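Local atomic coordinates of alpha-galactosidase (Lactobacillus brevis, PDB entry 3MI6), a protein that probably hydrolyses terminal, non-reducing alpha-D-galactose residues from alpha-D-galactosides such as galactose oligosaccharides and galactomannans, as a member of glycoside hydrolase family 36. Residues D129-L134 / Y151-Q157; A201-H205 / L558-T563; M464-E469 / L515-Y519. The contacts are given in a common frame with arbitrary orientation. Residues are numbered along the deposited sequence.

Contact 1. Residues D129-L134 / Y151-Q157; sequences DDAQTL and YSIFPHQ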
loop_
_atom_site.group_PDB
_atom_site.type_symbol
_atom_site.label_atom_id
_atom_site.label_comp_id
_atom_site.label_asym_id
_atom_site.label_seq_id
_atom_site.Cartn_x
_atom_site.Cartn_y
_atom_site.Cartn_z
ATOM N N ASP D 129 20.749 35.504 -20.121
ATOM C CA ASP D 129 20.171 34.167 -20.153
ATOM C C ASP D 129 18.680 34.292 -20.290
ATOM O O ASP D 129 17.940 33.398 -19.917
ATOM C CB ASP D 129 20.503 33.426 -18.859
ATOM C CG ASP D 129 20.200 31.934 -18.933
ATOM O OD1 ASP D 129 20.169 31.369 -20.051
ATOM O OD2 ASP D 129 20.005 31.321 -17.859
ATOM N N ASP D 130 18.243 35.439 -20.790
ATOM C CA ASP D 130 16.852 35.646 -21.186
ATOM C C ASP D 130 15.846 35.716 -20.038
ATOM O O ASP D 130 14.643 35.514 -20.246
ATOM C CB ASP D 130 16.447 34.608 -22.240
ATOM C CG ASP D 130 17.407 34.594 -23.435
ATOM O OD1 ASP D 130 17.914 35.682 -23.819
ATOM O OD2 ASP D 130 17.669 33.496 -23.980
ATOM N N ALA D 131 16.333 36.044 -18.841
ATOM C CA ALA D 131 15.452 36.195 -17.682
ATOM C C ALA D 131 14.657 37.487 -17.749
ATOM O O ALA D 131 15.033 38.426 -18.437
ATOM C CB ALA D 131 16.223 36.107 -16.374
ATOM N N GLN D 132 13.549 37.521 -17.025
ATOM C CA GLN D 132 12.668 38.674 -16.997
ATOM C C GLN D 132 12.091 38.811 -15.589
ATOM O O GLN D 132 11.851 37.813 -14.919
ATOM C CB GLN D 132 11.524 38.499 -18.004
ATOM C CG GLN D 132 11.937 38.276 -19.456
ATOM C CD GLN D 132 10.757 38.383 -20.421
ATOM O OE1 GLN D 132 10.556 39.417 -21.053
ATOM N NE2 GLN D 132 9.967 37.317 -20.529
ATOM N N THR D 133 11.872 40.037 -15.129
ATOM C CA THR D 133 11.220 40.224 -13.841
ATOM C C THR D 133 9.924 40.984 -14.053
ATOM O O THR D 133 9.919 42.043 -14.664
ATOM C CB THR D 133 12.109 40.983 -12.821
ATOM O OG1 THR D 133 13.423 40.431 -12.804
ATOM C CG2 THR D 133 11.529 40.888 -11.426
ATOM N N LEU D 134 8.833 40.413 -13.555
ATOM C CA LEU D 134 7.504 41.008 -13.605
ATOM C C LEU D 134 7.173 41.471 -12.198
ATOM O O LEU D 134 7.281 40.688 -11.256
ATOM C CB LEU D 134 6.483 39.957 -14.045
ATOM C CG LEU D 134 5.007 40.372 -14.043
ATOM C CD1 LEU D 134 4.712 41.354 -15.160
ATOM C CD2 LEU D 134 4.083 39.183 -14.154
ATOM N N TYR D 151 8.008 38.207 -9.741
ATOM C CA TYR D 151 7.987 36.978 -10.501
ATOM C C TYR D 151 9.085 37.133 -11.518
ATOM O O TYR D 151 8.930 37.886 -12.466
ATOM C CB TYR D 151 6.687 36.870 -11.282
ATOM C CG TYR D 151 5.414 36.701 -10.481
ATOM C CD1 TYR D 151 4.691 37.802 -10.037
ATOM C CD2 TYR D 151 4.898 35.437 -10.218
ATOM C CE1 TYR D 151 3.501 37.648 -9.323
ATOM C CE2 TYR D 151 3.723 35.270 -9.503
ATOM C CZ TYR D 151 3.022 36.372 -9.064
ATOM O OH TYR D 151 1.850 36.195 -8.360
ATOM N N SER D 152 10.201 36.448 -11.338
ATOM C CA SER D 152 11.221 36.420 -12.379
ATOM C C SER D 152 11.236 35.080 -13.115
ATOM O O SER D 152 11.407 34.031 -12.502
ATOM C CB SER D 152 12.586 36.702 -11.781
ATOM O OG SER D 152 12.509 37.818 -10.927
ATOM N N ILE D 153 11.039 35.129 -14.429
ATOM C CA ILE D 153 11.157 33.960 -15.284
ATOM C C ILE D 153 12.614 33.653 -15.619
ATOM O O ILE D 153 13.385 34.541 -15.955
ATOM C CB ILE D 153 10.362 34.149 -16.591
ATOM C CG1 ILE D 153 8.912 33.729 -16.388
ATOM C CG2 ILE D 153 10.912 33.294 -17.718
ATOM C CD1 ILE D 153 8.292 33.186 -17.655
ATOM N N PHE D 154 12.988 32.384 -15.511
ATOM C CA PHE D 154 14.299 31.916 -15.957
ATOM C C PHE D 154 14.091 30.759 -16.923
ATOM O O PHE D 154 14.345 29.608 -16.591
ATOM C CB PHE D 154 15.115 31.447 -14.768
ATOM C CG PHE D 154 15.782 32.553 -14.015
ATOM C CD1 PHE D 154 15.136 33.189 -13.001
ATOM C CD2 PHE D 154 17.070 32.923 -14.308
ATOM C CE1 PHE D 154 15.752 34.174 -12.310
ATOM C CE2 PHE D 154 17.688 33.912 -13.610
ATOM C CZ PHE D 154 17.029 34.538 -12.612
ATOM N N PRO D 155 13.643 31.070 -18.137
ATOM C CA PRO D 155 13.070 30.105 -19.074
ATOM C C PRO D 155 13.913 28.856 -19.293
ATOM O O PRO D 155 13.343 27.779 -19.468
ATOM C CB PRO D 155 12.994 30.897 -20.374
ATOM C CG PRO D 155 13.973 32.025 -20.190
ATOM C CD PRO D 155 13.858 32.381 -18.766
ATOM N N HIS D 156 15.236 28.977 -19.287
ATOM C CA HIS D 156 16.063 27.835 -19.711
ATOM C C HIS D 156 16.315 26.742 -18.645
ATOM O O HIS D 156 16.841 25.669 -18.952
ATOM C CB HIS D 156 17.369 28.307 -20.384
ATOM C CG HIS D 156 17.141 29.284 -21.496
ATOM N ND1 HIS D 156 16.290 29.025 -22.550
ATOM C CD2 HIS D 156 17.629 30.530 -21.705
ATOM C CE1 HIS D 156 16.264 30.068 -23.361
ATOM N NE2 HIS D 156 17.070 30.993 -22.870
ATOM N N GLN D 157 15.936 27.010 -17.401
ATOM C CA GLN D 157 16.036 26.004 -16.364
ATOM C C GLN D 157 14.635 25.738 -15.828
ATOM O O GLN D 157 14.456 25.073 -14.817
ATOM C CB GLN D 157 16.977 26.459 -15.250
ATOM C CG GLN D 157 18.385 26.770 -15.695
ATOM C CD GLN D 157 18.543 28.166 -16.267
ATOM O OE1 GLN D 157 17.775 29.069 -15.939
ATOM N NE2 GLN D 157 19.551 28.352 -17.128
#
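The methyl group CB of Ala-131 sits over one face of the Phe-154 ring, 4.0 Å from its centroid, a CH-pi contact. It lies at the open end of an antiparallel beta hairpin, strands 132-140 and 146-154, in the large antiparallel sheet of the N-terminal domain. Gln-132 and Ile-153 form a hydrogen-bonded pair: N of Gln-132 to O of Ile-153 is 3.2 Å, and N of Ile-153 to O of Gln-132 is 2.8 Å. Thr-133 and Ser-152 follow as a non-hydrogen-bonded pair, CA to CA 4.1 Å. Leu-134 and Tyr-151 make the next hydrogen-bonded pair. Their side chains share a face with Ile-153, and all three touch Leu-14 of strand 11-15. Beyond the strands, polar side chains join the two loops. Asp-129 OD2 accepts a bond from Gln-157 NE2 at 3.1 Å and another from His-319, on helix 305-319. His-156 also bonds to Asp-17 through ND1, while NE2 of His-156 donates to OD2 of Asp-130 at 2.8 Å, almost in line.

Contact 2. Residues A201-H205 / L558-T563; sequences ARERH and LIQFGT
Residues 201-205 form an irregular connection that reaches strand 205-210 at His-205. Ala-201 and Arg-204 have positive phi, 67° and 62°. Residues 558-563 are helical throughout. The nearest CA pairs are Glu-203 with Ile-559, 5.8 Å, and His-205 with Gly-562, 5.5 Å. First in the segment, Leu-558 lays its CB over one face of the His-205 ring, 4.3 Å from the ring centroid, in a CH-pi contact. Ile-559, rotamer mt, extends CD1 to 3.9 Å from CA of Arg-202, and CG1 of Ile-559 lies 3.6 Å from O of Glu-203. Here the N-terminal beta domain meets helix 553-566 of the catalytic (beta/alpha)8 barrel, close to the predicted proton donor Asp-549. Gly-562 brings CA within 3.6 Å of O of Arg-204 in a CA-H...O contact. An ideal CB there would clash with this oxygen. Thr-563, chi1 m, accepts from NE of Arg-204 at OG1, 2.8 Å, and that same OG1 donates to O of Ile-559, also 2.8 Å. The Arg-204 guanidinium additionally makes a cation-pi contact with Phe-534.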
loop_
_atom_site.group_PDB
_atom_site.type_symbol
_atom_site.label_atom_id
_atom_site.label_comp_id
_atom_site.label_asym_id
_atom_site.label_seq_id
_atom_site.Cartn_x
_atom_site.Cartn_y
_atom_site.Cartn_z
ATOM N N ALA D 201 23.799 14.339 12.345
ATOM C CA ALA D 201 24.409 13.065 11.966
ATOM C C ALA D 201 23.488 12.130 11.139
ATOM O O ALA D 201 23.879 11.017 10.809
ATOM C CB ALA D 201 24.925 12.356 13.182
ATOM N N ARG D 202 22.274 12.574 10.816
ATOM C CA ARG D 202 21.415 11.856 9.869
ATOM C C ARG D 202 20.463 12.790 9.113
ATOM O O ARG D 202 19.270 12.552 9.060
ATOM C CB ARG D 202 20.635 10.714 10.549
ATOM C CG ARG D 202 20.453 10.878 12.028
ATOM C CD ARG D 202 19.654 9.730 12.653
ATOM N NE ARG D 202 18.226 10.006 12.533
ATOM C CZ ARG D 202 17.365 10.121 13.544
ATOM N NH1 ARG D 202 17.748 9.950 14.796
ATOM N NH2 ARG D 202 16.093 10.386 13.276
ATOM N N GLU D 203 21.000 13.840 8.517
ATOM C CA GLU D 203 20.176 14.834 7.837
ATOM C C GLU D 203 19.450 14.334 6.581
ATOM O O GLU D 203 19.940 13.487 5.833
ATOM C CB GLU D 203 21.014 16.069 7.457
ATOM C CG GLU D 203 21.628 16.824 8.629
ATOM C CD GLU D 203 22.967 16.255 9.076
ATOM O OE1 GLU D 203 23.114 15.016 9.094
ATOM O OE2 GLU D 203 23.872 17.061 9.408
ATOM N N ARG D 204 18.268 14.884 6.358
ATOM C CA ARG D 204 17.649 14.862 5.042
ATOM C C ARG D 204 17.316 13.499 4.437
ATOM O O ARG D 204 17.396 13.340 3.227
ATOM C CB ARG D 204 18.482 15.704 4.061
ATOM C CG ARG D 204 18.318 17.199 4.297
ATOM C CD ARG D 204 19.103 18.052 3.325
ATOM N NE ARG D 204 20.537 17.881 3.520
ATOM C CZ ARG D 204 21.207 18.319 4.588
ATOM N NH1 ARG D 204 20.558 18.951 5.569
ATOM N NH2 ARG D 204 22.521 18.112 4.686
ATOM N N HIS D 205 16.904 12.527 5.244
ATOM C CA HIS D 205 16.311 11.310 4.665
ATOM C C HIS D 205 14.993 11.687 3.972
ATOM O O HIS D 205 14.273 12.571 4.441
ATOM C CB HIS D 205 16.056 10.243 5.737
ATOM C CG HIS D 205 17.305 9.664 6.328
ATOM N ND1 HIS D 205 17.361 8.384 6.841
ATOM C CD2 HIS D 205 18.553 10.183 6.466
ATOM C CE1 HIS D 205 18.587 8.145 7.284
ATOM N NE2 HIS D 205 19.328 9.219 7.068
ATOM N N LEU D 558 22.908 7.568 2.467
ATOM C CA LEU D 558 21.557 8.071 2.668
ATOM C C LEU D 558 21.509 9.602 2.652
ATOM O O LEU D 558 20.690 10.183 1.946
ATOM C CB LEU D 558 20.930 7.481 3.925
ATOM C CG LEU D 558 20.387 6.050 3.811
ATOM C CD1 LEU D 558 21.456 5.072 3.373
ATOM C CD2 LEU D 558 19.787 5.594 5.102
ATOM N N ILE D 559 22.410 10.252 3.390
ATOM C CA ILE D 559 22.392 11.708 3.529
ATOM C C ILE D 559 22.619 12.428 2.197
ATOM O O ILE D 559 21.912 13.382 1.866
ATOM C CB ILE D 559 23.402 12.193 4.580
ATOM C CG1 ILE D 559 23.022 11.640 5.954
ATOM C CG2 ILE D 559 23.377 13.694 4.661
ATOM C CD1 ILE D 559 24.064 11.800 7.041
ATOM N N GLN D 560 23.592 11.954 1.425
ATOM C CA GLN D 560 23.884 12.531 0.114
ATOM C C GLN D 560 22.788 12.254 -0.934
ATOM O O GLN D 560 22.386 13.144 -1.701
ATOM C CB GLN D 560 25.262 12.086 -0.364
ATOM C CG GLN D 560 26.371 12.617 0.540
ATOM C CD GLN D 560 27.763 12.125 0.153
ATOM O OE1 GLN D 560 28.655 12.008 1.003
ATOM N NE2 GLN D 560 27.956 11.840 -1.132
ATOM N N PHE D 561 22.289 11.025 -0.950
ATOM C CA PHE D 561 21.213 10.697 -1.854
ATOM C C PHE D 561 20.074 11.690 -1.649
ATOM O O PHE D 561 19.592 12.288 -2.606
ATOM C CB PHE D 561 20.719 9.281 -1.606
ATOM C CG PHE D 561 20.059 8.661 -2.801
ATOM C CD1 PHE D 561 18.690 8.726 -2.959
ATOM C CD2 PHE D 561 20.814 8.013 -3.769
ATOM C CE1 PHE D 561 18.095 8.151 -4.051
ATOM C CE2 PHE D 561 20.217 7.449 -4.852
ATOM C CZ PHE D 561 18.858 7.518 -4.993
ATOM N N GLY D 562 19.647 11.868 -0.403
ATOM C CA GLY D 562 18.569 12.790 -0.104
ATOM C C GLY D 562 18.919 14.233 -0.435
ATOM O O GLY D 562 18.126 14.953 -1.047
ATOM N N THR D 563 20.111 14.666 -0.048
ATOM C CA THR D 563 20.501 16.038 -0.320
ATOM C C THR D 563 20.429 16.362 -1.823
ATOM O O THR D 563 19.993 17.455 -2.203
ATOM C CB THR D 563 21.888 16.362 0.284
ATOM O OG1 THR D 563 21.843 16.144 1.701
ATOM C CG2 THR D 563 22.273 17.810 0.016
#

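Contact 3. Residues M464-E469 / L515-Y519; sequences MSQMIE and LTQAY
Leu-515 and Ile-468, both in rotamer mt with CB directed toward the opposing segment, form the apolar centre. CD2 of Leu-515 is 4.4 Å from CD1 of Ile-468. CD1 of Leu-515 is 3.9 Å from SE of Met-464, a selenomethionine with chi1 m and chi2 t. Residues 464-469 are helical. Residues 515-518 form the last turn of a second helix, and Tyr-519 leaves helical phi/psi at -139°/65°. N of Tyr-519 still bonds to O of Leu-515, 3.1 Å. The nearest CA pairs are Ser-465 with Leu-515, 7.1 Å, and Ile-468 with Tyr-519, 8.1 Å. These are helices 454-471 and 500-518, neighbours on the outside of the catalytic (beta/alpha)8 barrel. They flank strand 475-478, where Ile-476 touches Ile-468 and Trp-478 touches Leu-515. Farther out, the Tyr-519 ring (chi1 m, chi2 -92°) crosses to the first helix. CD1 of Ile-468 lies over one ring face, and CG2 of Ile-468 is 3.7 Å from CD1 of Tyr-519. At the outer edge, CG of Glu-469 lies near the ring plane. OE2 of Glu-469 (chi1 m, chi2 t), exposed, accepts a weak hydrogen bond from OH of Tyr-519, 3.3 Å, the OH position being less certain.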
loop_
_atom_site.group_PDB
_atom_site.type_symbol
_atom_site.label_atom_id
_atom_site.label_comp_id
_atom_site.label_asym_id
_atom_site.label_seq_id
_atom_site.Cartn_x
_atom_site.Cartn_y
_atom_site.Cartn_z
HETATM N N MSE D 464 37.749 39.118 11.996
HETATM C CA MSE D 464 37.968 38.086 10.992
HETATM C C MSE D 464 38.853 38.552 9.836
HETATM O O MSE D 464 39.736 37.810 9.393
HETATM C CB MSE D 464 36.642 37.537 10.491
HETATM C CG MSE D 464 35.970 36.670 11.516
HETATM SE SE MSE D 464 34.367 35.792 10.846
HETATM C CE MSE D 464 33.112 36.490 12.132
ATOM N N SER D 465 38.625 39.776 9.362
ATOM C CA SER D 465 39.446 40.341 8.296
ATOM C C SER D 465 40.882 40.517 8.769
ATOM O O SER D 465 41.820 40.342 8.001
ATOM C CB SER D 465 38.861 41.658 7.790
ATOM O OG SER D 465 38.505 42.486 8.871
ATOM N N GLN D 466 41.056 40.836 10.043
ATOM C CA GLN D 466 42.398 40.953 10.585
ATOM C C GLN D 466 43.116 39.620 10.492
ATOM O O GLN D 466 44.337 39.575 10.344
ATOM C CB GLN D 466 42.371 41.442 12.032
ATOM C CG GLN D 466 41.968 42.895 12.169
ATOM C CD GLN D 466 42.107 43.414 13.584
ATOM O OE1 GLN D 466 42.276 42.642 14.535
ATOM N NE2 GLN D 466 42.030 44.733 13.733
HETATM N N MSE D 467 42.345 38.538 10.566
HETATM C CA MSE D 467 42.897 37.189 10.534
HETATM C C MSE D 467 43.144 36.693 9.104
HETATM O O MSE D 467 44.087 35.935 8.845
HETATM C CB MSE D 467 41.979 36.231 11.282
HETATM C CG MSE D 467 42.633 34.897 11.618
HETATM SE SE MSE D 467 44.152 35.034 12.854
HETATM C CE MSE D 467 43.328 36.210 14.181
ATOM N N ILE D 468 42.287 37.132 8.185
ATOM C CA ILE D 468 42.428 36.821 6.769
ATOM C C ILE D 468 43.632 37.535 6.186
ATOM O O ILE D 468 44.359 36.959 5.376
ATOM C CB ILE D 468 41.188 37.246 5.979
ATOM C CG1 ILE D 468 39.985 36.388 6.364
ATOM C CG2 ILE D 468 41.439 37.141 4.499
ATOM C CD1 ILE D 468 38.669 36.931 5.837
ATOM N N GLU D 469 43.844 38.787 6.600
ATOM C CA GLU D 469 45.001 39.572 6.149
ATOM C C GLU D 469 46.294 39.088 6.798
ATOM O O GLU D 469 47.323 38.945 6.144
ATOM C CB GLU D 469 44.806 41.066 6.435
ATOM C CG GLU D 469 43.809 41.781 5.512
ATOM C CD GLU D 469 43.990 43.296 5.505
ATOM O OE1 GLU D 469 44.900 43.796 6.212
ATOM O OE2 GLU D 469 43.230 43.986 4.790
ATOM N N LEU D 515 32.423 40.287 4.428
ATOM C CA LEU D 515 33.626 39.483 4.293
ATOM C C LEU D 515 33.870 39.033 2.846
ATOM O O LEU D 515 35.005 39.052 2.376
ATOM C CB LEU D 515 33.556 38.261 5.201
ATOM C CG LEU D 515 33.612 38.428 6.709
ATOM C CD1 LEU D 515 33.330 37.083 7.344
ATOM C CD2 LEU D 515 34.963 38.966 7.145
ATOM N N THR D 516 32.819 38.625 2.137
ATOM C CA THR D 516 33.007 38.147 0.763
ATOM C C THR D 516 33.282 39.257 -0.253
ATOM O O THR D 516 33.951 39.026 -1.259
ATOM C CB THR D 516 31.869 37.209 0.278
ATOM O OG1 THR D 516 30.613 37.907 0.227
ATOM C CG2 THR D 516 31.776 36.008 1.192
ATOM N N GLN D 517 32.795 40.463 0.016
ATOM C CA GLN D 517 33.088 41.587 -0.871
ATOM C C GLN D 517 34.518 42.101 -0.680
ATOM O O GLN D 517 35.177 42.484 -1.645
ATOM C CB GLN D 517 32.065 42.708 -0.705
ATOM C CG GLN D 517 30.655 42.202 -0.759
ATOM C CD GLN D 517 29.685 43.210 -1.323
ATOM O OE1 GLN D 517 28.717 43.609 -0.652
ATOM N NE2 GLN D 517 29.928 43.629 -2.574
ATOM N N ALA D 518 35.007 42.073 0.554
ATOM C CA ALA D 518 36.326 42.620 0.858
ATOM C C ALA D 518 37.460 41.660 0.575
ATOM O O ALA D 518 38.578 42.093 0.338
ATOM C CB ALA D 518 36.387 43.083 2.293
ATOM N N TYR D 519 37.178 40.362 0.610
ATOM C CA TYR D 519 38.201 39.337 0.363
ATOM C C TYR D 519 37.646 38.210 -0.501
ATOM O O TYR D 519 37.544 37.073 -0.045
ATOM C CB TYR D 519 38.718 38.758 1.689
ATOM C CG TYR D 519 39.143 39.798 2.722
ATOM C CD1 TYR D 519 40.461 40.238 2.798
ATOM C CD2 TYR D 519 38.226 40.329 3.622
ATOM C CE1 TYR D 519 40.849 41.179 3.732
ATOM C CE2 TYR D 519 38.606 41.264 4.555
ATOM C CZ TYR D 519 39.918 41.690 4.612
ATOM O OH TYR D 519 40.289 42.627 5.551
#

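Contact 1 lies within the N-terminal beta domain, contact 3 within the catalytic barrel, and contact 2 joins the two domains. None touches another. The centres of contact 1 and contact 2 are 31 Å apart. Those of contact 1 and contact 3 are 34 Å apart, and those of contact 2 and contact 3 are 32 Å apart. Contact 3 is nested in the long loop closed by contact 2, and contact 1 closes earlier in the chain. Contact 2 lies close to the predicted active site and contact 3 farther from it. The Ala-201 side chain is about 5 Å from that of Asp-549, the predicted proton donor. The Met-464 side chain is about 11 Å from that of Asp-479, the predicted nucleophile. Contact 1 is remote from these residues.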